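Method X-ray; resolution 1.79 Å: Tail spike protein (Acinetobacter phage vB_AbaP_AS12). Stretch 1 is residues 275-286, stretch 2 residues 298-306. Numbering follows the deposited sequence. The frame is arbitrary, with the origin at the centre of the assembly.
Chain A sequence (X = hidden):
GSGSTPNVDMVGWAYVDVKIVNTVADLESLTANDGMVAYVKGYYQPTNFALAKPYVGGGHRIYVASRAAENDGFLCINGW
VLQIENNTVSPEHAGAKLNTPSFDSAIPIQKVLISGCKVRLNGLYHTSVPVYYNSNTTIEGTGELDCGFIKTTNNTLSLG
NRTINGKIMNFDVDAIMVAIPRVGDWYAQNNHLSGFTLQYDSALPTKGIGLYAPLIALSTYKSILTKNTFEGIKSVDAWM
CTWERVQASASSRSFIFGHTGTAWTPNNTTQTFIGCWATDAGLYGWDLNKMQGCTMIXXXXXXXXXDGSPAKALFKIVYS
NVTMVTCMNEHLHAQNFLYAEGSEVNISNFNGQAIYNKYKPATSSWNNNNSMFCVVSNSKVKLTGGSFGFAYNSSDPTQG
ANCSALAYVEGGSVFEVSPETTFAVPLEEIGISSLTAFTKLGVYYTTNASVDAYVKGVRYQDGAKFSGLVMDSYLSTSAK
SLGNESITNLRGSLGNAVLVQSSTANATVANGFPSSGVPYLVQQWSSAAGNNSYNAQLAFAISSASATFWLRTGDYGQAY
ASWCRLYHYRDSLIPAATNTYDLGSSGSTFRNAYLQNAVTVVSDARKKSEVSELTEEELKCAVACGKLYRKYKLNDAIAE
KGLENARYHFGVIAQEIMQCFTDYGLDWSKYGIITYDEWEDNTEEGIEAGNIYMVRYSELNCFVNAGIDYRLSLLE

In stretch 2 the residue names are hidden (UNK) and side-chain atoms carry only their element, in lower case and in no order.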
ATOM      1  N   GLY A 275      12.764  -1.684  -2.584  1.00 12.23           N
ATOM      2  CA  GLY A 275      14.044  -0.976  -2.656  1.00 11.77           C
ATOM      3  C   GLY A 275      14.901  -1.381  -3.836  1.00 12.79           C
ATOM      4  O   GLY A 275      16.136  -1.389  -3.732  1.00 14.30           O
ATOM      5  N   CYS A 276      14.275  -1.689  -4.965  1.00 11.29           N
ATOM      6  CA  CYS A 276      14.998  -1.994  -6.185  1.00 12.04           C
ATOM      7  C   CYS A 276      15.191  -0.722  -6.994  1.00 12.87           C
ATOM      8  O   CYS A 276      14.524   0.294  -6.778  1.00 12.85           O
ATOM      9  CB  CYS A 276      14.270  -3.052  -7.013  1.00 12.42           C
ATOM     10  SG  CYS A 276      14.165  -4.665  -6.122  1.00 12.82           S
ATOM     11  N   TRP A 277      16.131  -0.782  -7.928  1.00 12.34           N
ATOM     12  CA  TRP A 277      16.598   0.424  -8.605  1.00 11.45           C
ATOM     13  C   TRP A 277      16.894   0.111 -10.060  1.00 13.73           C
ATOM     14  O   TRP A 277      17.768  -0.709 -10.339  1.00 14.03           O
ATOM     15  CB  TRP A 277      17.848   0.951  -7.907  1.00 11.44           C
ATOM     16  CG  TRP A 277      18.229   2.381  -8.224  1.00 12.31           C
ATOM     17  CD1 TRP A 277      17.447   3.352  -8.765  1.00 12.22           C
ATOM     18  CD2 TRP A 277      19.497   2.978  -7.972  1.00 12.98           C
ATOM     19  NE1 TRP A 277      18.157   4.542  -8.843  1.00 12.47           N
ATOM     20  CE2 TRP A 277      19.420   4.326  -8.378  1.00 13.03           C
ATOM     21  CE3 TRP A 277      20.692   2.509  -7.439  1.00 13.83           C
ATOM     22  CZ2 TRP A 277      20.500   5.195  -8.282  1.00 16.05           C
ATOM     23  CZ3 TRP A 277      21.767   3.373  -7.343  1.00 15.75           C
ATOM     24  CH2 TRP A 277      21.661   4.703  -7.769  1.00 16.98           C
ATOM     25  N   ALA A 278      16.190   0.781 -10.972  1.00 11.62           N
ATOM     26  CA  ALA A 278      16.483   0.720 -12.403  1.00 12.64           C
ATOM     27  C   ALA A 278      17.282   1.964 -12.771  1.00 12.82           C
ATOM     28  O   ALA A 278      16.865   3.075 -12.441  1.00 13.93           O
ATOM     29  CB  ALA A 278      15.197   0.664 -13.228  1.00 13.13           C
ATOM     30  N   THR A 279      18.441   1.798 -13.400  1.00 11.40           N
ATOM     31  CA  THR A 279      19.194   2.966 -13.837  1.00 10.29           C
ATOM     32  C   THR A 279      19.675   2.808 -15.271  1.00 11.36           C
ATOM     33  O   THR A 279      19.905   1.699 -15.763  1.00 13.12           O
ATOM     34  CB  THR A 279      20.427   3.286 -12.922  1.00 16.99           C
ATOM     35  OG1 THR A 279      21.438   2.300 -13.088  1.00 18.79           O
ATOM     36  CG2 THR A 279      20.048   3.335 -11.417  1.00 16.14           C
ATOM     37  N   ASP A 280      19.839   3.955 -15.925  1.00 12.07           N
ATOM     38  CA  ASP A 280      20.597   4.163 -17.142  1.00 14.68           C
ATOM     39  C   ASP A 280      19.878   3.696 -18.406  1.00 14.39           C
ATOM     40  O   ASP A 280      20.333   4.023 -19.509  1.00 13.58           O
ATOM     41  CB  ASP A 280      21.988   3.503 -17.063  1.00 16.59           C
ATOM     42  CG  ASP A 280      22.786   4.018 -15.857  1.00 22.46           C
ATOM     43  OD1 ASP A 280      22.974   5.238 -15.782  1.00 26.38           O
ATOM     44  OD2 ASP A 280      23.149   3.238 -14.960  1.00 23.30           O
ATOM     45  N   ALA A 281      18.777   2.972 -18.296  1.00 13.15           N
ATOM     46  CA  ALA A 281      18.121   2.390 -19.461  1.00 12.98           C
ATOM     47  C   ALA A 281      17.713   3.437 -20.496  1.00 14.25           C
ATOM     48  O   ALA A 281      17.081   4.452 -20.175  1.00 12.54           O
ATOM     49  CB  ALA A 281      16.890   1.615 -18.999  1.00 12.02           C
ATOM     50  N   GLY A 282      18.021   3.148 -21.760  1.00 13.22           N
ATOM     51  CA  GLY A 282      17.726   4.066 -22.839  1.00 14.45           C
ATOM     52  C   GLY A 282      16.449   3.779 -23.612  1.00 15.45           C
ATOM     53  O   GLY A 282      16.048   4.611 -24.435  1.00 14.61           O
ATOM     54  N   LEU A 283      15.797   2.635 -23.351  1.00 13.79           N
ATOM     55  CA  LEU A 283      14.567   2.241 -24.039  1.00 12.46           C
ATOM     56  C   LEU A 283      13.382   2.135 -23.088  1.00 14.03           C
ATOM     57  O   LEU A 283      12.392   2.852 -23.276  1.00 14.27           O
ATOM     58  CB  LEU A 283      14.801   0.920 -24.789  1.00 13.27           C
ATOM     59  CG  LEU A 283      13.589   0.315 -25.512  1.00 17.25           C
ATOM     60  CD1 LEU A 283      13.100   1.250 -26.578  1.00 20.36           C
ATOM     61  CD2 LEU A 283      13.911  -1.062 -26.131  1.00 17.36           C
ATOM     62  N   TYR A 284      13.439   1.247 -22.085  1.00 12.25           N
ATOM     63  CA  TYR A 284      12.474   1.181 -20.999  1.00 11.51           C
ATOM     64  C   TYR A 284      13.208   0.945 -19.691  1.00 11.38           C
ATOM     65  O   TYR A 284      14.134   0.141 -19.635  1.00 11.79           O
ATOM     66  CB  TYR A 284      11.463   0.037 -21.163  1.00 13.00           C
ATOM     67  CG  TYR A 284      10.633   0.106 -22.397  1.00 13.65           C
ATOM     68  CD1 TYR A 284       9.668   1.097 -22.548  1.00 13.77           C
ATOM     69  CD2 TYR A 284      10.774  -0.842 -23.406  1.00 17.12           C
ATOM     70  CE1 TYR A 284       8.895   1.161 -23.673  1.00 15.15           C
ATOM     71  CE2 TYR A 284      10.004  -0.773 -24.550  1.00 17.49           C
ATOM     72  CZ  TYR A 284       9.070   0.236 -24.669  1.00 17.87           C
ATOM     73  OH  TYR A 284       8.277   0.297 -25.790  1.00 19.41           O
ATOM     74  N   GLY A 285      12.740   1.578 -18.622  1.00 10.62           N
ATOM     75  CA  GLY A 285      13.216   1.221 -17.300  1.00 11.19           C
ATOM     76  C   GLY A 285      12.724  -0.162 -16.904  1.00 13.28           C
ATOM     77  O   GLY A 285      13.507  -1.073 -16.614  1.00 12.46           O
ATOM     78  N   TRP A 286      11.407  -0.316 -16.906  1.00 12.28           N
ATOM     79  CA  TRP A 286      10.736  -1.571 -16.619  1.00 12.84           C
ATOM     80  C   TRP A 286       9.870  -1.929 -17.807  1.00 13.55           C
ATOM     81  O   TRP A 286       9.063  -1.108 -18.259  1.00 14.47           O
ATOM     82  CB  TRP A 286       9.853  -1.438 -15.384  1.00 13.69           C
ATOM     83  CG  TRP A 286      10.545  -1.105 -14.134  1.00 13.59           C
ATOM     84  CD1 TRP A 286      11.037   0.112 -13.756  1.00 15.33           C
ATOM     85  CD2 TRP A 286      10.808  -2.003 -13.045  1.00 14.88           C
ATOM     86  NE1 TRP A 286      11.591   0.025 -12.499  1.00 15.88           N
ATOM     87  CE2 TRP A 286      11.461  -1.263 -12.045  1.00 15.52           C
ATOM     88  CE3 TRP A 286      10.550  -3.361 -12.828  1.00 19.87           C
ATOM     89  CZ2 TRP A 286      11.879  -1.833 -10.842  1.00 18.70           C
ATOM     90  CZ3 TRP A 286      10.959  -3.928 -11.628  1.00 19.94           C
ATOM     91  CH2 TRP A 286      11.616  -3.156 -10.650  1.00 18.44           C
ATOM     92  N   UNK A 298       8.932   1.474  -2.506  1.00 11.33           N
ATOM     93  CA  UNK A 298      10.079   2.372  -2.347  1.00 10.43           C
ATOM     94  C   UNK A 298      11.210   1.987  -3.308  1.00 11.98           C
ATOM     95  O   UNK A 298      12.390   1.897  -2.951  1.00 14.21           O
ATOM     96  c   UNK A 298      10.534   2.413  -0.881  1.00 11.10           C
ATOM     97  o   UNK A 298       9.574   3.086  -0.069  1.00 12.35           O
ATOM     98  N   UNK A 299      10.826   1.776  -4.556  1.00 10.96           N
ATOM     99  CA  UNK A 299      11.766   1.564  -5.643  1.00 12.02           C
ATOM    100  C   UNK A 299      12.068   2.892  -6.319  1.00 12.68           C
ATOM    101  O   UNK A 299      11.336   3.866  -6.172  1.00 13.75           O
ATOM    102  s   UNK A 299      10.931  -1.091  -6.009  1.00 14.59           S
ATOM    103  c   UNK A 299      11.213   0.596  -6.671  1.00 13.31           C
ATOM    104  N   UNK A 300      13.173   2.917  -7.064  1.00 11.27           N
ATOM    105  CA  UNK A 300      13.608   4.116  -7.741  1.00 12.48           C
ATOM    106  C   UNK A 300      14.036   3.827  -9.164  1.00 13.83           C
ATOM    107  O   UNK A 300      14.232   2.674  -9.568  1.00 12.43           O
ATOM    108  N   UNK A 301      14.215   4.908  -9.915  1.00 12.36           N
ATOM    109  CA  UNK A 301      14.661   4.796 -11.294  1.00 14.17           C
ATOM    110  C   UNK A 301      15.361   6.087 -11.665  1.00 14.94           C
ATOM    111  O   UNK A 301      14.756   7.163 -11.590  1.00 15.75           O
ATOM    112  c   UNK A 301      13.482   4.525 -12.215  1.00 17.60           C
ATOM    113  N   UNK A 302      16.640   6.003 -11.995  1.00 13.17           N
ATOM    114  CA  UNK A 302      17.442   7.194 -12.244  1.00 12.26           C
ATOM    115  C   UNK A 302      18.038   7.124 -13.641  1.00 13.53           C
ATOM    116  O   UNK A 302      18.496   6.061 -14.089  1.00 12.32           O
ATOM    117  o   UNK A 302      17.150   7.262  -9.339  1.00 18.68           O
ATOM    118  c   UNK A 302      18.602   7.350 -11.233  1.00 16.06           C
ATOM    119  c   UNK A 302      18.158   7.786  -9.835  1.00 20.86           C
ATOM    120  o   UNK A 302      18.872   8.634  -9.218  1.00 23.04           O
ATOM    121  N   UNK A 303      18.056   8.272 -14.314  1.00 11.52           N
ATOM    122  CA  UNK A 303      18.803   8.435 -15.563  1.00 11.33           C
ATOM    123  C   UNK A 303      18.271   7.519 -16.661  1.00 12.97           C
ATOM    124  O   UNK A 303      19.039   6.916 -17.421  1.00 12.92           O
ATOM    125  c   UNK A 303      20.301   8.208 -15.358  1.00 13.31           C
ATOM    126  c   UNK A 303      21.345  11.058 -13.098  1.00 23.23           C
ATOM    127  c   UNK A 303      21.942   9.004 -12.045  1.00 26.28           C
ATOM    128  c   UNK A 303      21.434   8.296 -13.131  1.00 22.48           C
ATOM    129  c   UNK A 303      20.870   8.967 -14.200  1.00 16.73           C
ATOM    130  c   UNK A 303      21.885  10.382 -12.037  1.00 24.24           C
ATOM    131  c   UNK A 303      20.827  10.347 -14.178  1.00 20.88           C
ATOM    132  N   UNK A 304      16.953   7.450 -16.788  1.00 10.54           N
ATOM    133  CA  UNK A 304      16.311   6.696 -17.854  1.00 11.20           C
ATOM    134  C   UNK A 304      16.079   7.635 -19.035  1.00 13.00           C
ATOM    135  O   UNK A 304      15.491   8.716 -18.880  1.00 12.57           O
ATOM    136  c   UNK A 304      15.331   4.987 -16.330  1.00 14.50           C
ATOM    137  c   UNK A 304      14.193   5.497 -18.496  1.00 13.94           C
ATOM    138  c   UNK A 304      14.996   6.071 -17.353  1.00 13.43           C
ATOM    139  N   UNK A 305      16.565   7.236 -20.211  1.00 11.75           N
ATOM    140  CA  UNK A 305      16.630   8.134 -21.342  1.00 12.61           C
ATOM    141  C   UNK A 305      17.747   9.142 -21.171  1.00 13.77           C
ATOM    142  O   UNK A 305      18.377   9.248 -20.111  1.00 14.30           O
ATOM    143  N   UNK A 306      18.004   9.896 -22.224  1.00 16.50           N
ATOM    144  CA  UNK A 306      19.011  10.941 -22.190  1.00 17.10           C
ATOM    145  C   UNK A 306      18.494  12.135 -22.974  1.00 14.36           C
ATOM    146  O   UNK A 306      17.660  11.997 -23.870  1.00 15.26           O
ATOM    147  c   UNK A 306      20.340  10.454 -22.786  1.00 20.13           C
TER
HETATM  148  O   HOH W   1      11.756   1.720 -10.326  1.00 26.17           O

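Position 298 carries one carbon followed by one oxygen, a short hydroxyl side chain. It points sideways to stretch 1, and its oxygen bonds elsewhere in the structure. Its backbone O lies 3.3 Å from Gly275 CA. The residue is Ser298.

Position 299 has one carbon and then one sulfur, which ends the chain. The sulfur accepts a hydrogen bond from Cys276 N at 3.6 Å, and it lies 4.0 Å from Cys276 CB. This is Cys299, with chi1 in the m well, as in Cys276.

Position 300 has no side-chain atoms. Its N donates to Cys276 O at 3.0 Å, and its O accepts from Ala278 N at 3.1 Å. A CB here would sit about 3.5 Å from Trp277 CD1, so the bare backbone leaves room for the indole edge. The residue is Gly300. Its O also takes a hydrogen bond from a water, 2.8 Å away, that accepts one from Trp286 NE1 at 2.8 Å.

Position 301 has a single side-chain carbon. That CB is 4.3 Å from Ala278 CB, on the same face of the sheet. The residue is Ala301.

Position 302 has two carbons, the second carrying two oxygens: a short carboxylate. One oxygen meets the indole nitrogen of Trp277. Two oxygens and no nitrogen on the branching carbon make it Asp302, and the bond is Trp277 NE1 to Asp302 OD1, 2.9 Å. It lies near the plane of the ring, at its edge, where the N-H points.

Position 303 has one carbon and then a ring of six carbons, with no polar atom. Its CB points toward stretch 1 and lies 4.0 Å from Asp280 OD1. The residue is Phe303; its side chain is exposed and touches a crystal neighbour.

Position 304 has a carbon carrying two more carbons, so it branches at CB. One branch tip approaches Gly285. This is Val304, whose CG1 is 4.2 Å from Gly285 N.

Position 305 again lacks a side chain. Its phi of 74° by itself favours glycine. Its N donates to Ala281 O at 2.8 Å. The residue is Gly305.

Position 306 has one side-chain carbon and makes no contact with stretch 1. It is Ala306.

The contact is a parallel pairing of strands 277-279 and 300-302. Backbone hydrogen bonds carry the register, continuing through Asp280 N to Asp302 O (3.1 Å). Side chains add to it on both faces: Trp277 reaches Asp302 on one, while Ala278 packs against Ala301 on the other.

Stretch 2 298-306: SCGADFVGA
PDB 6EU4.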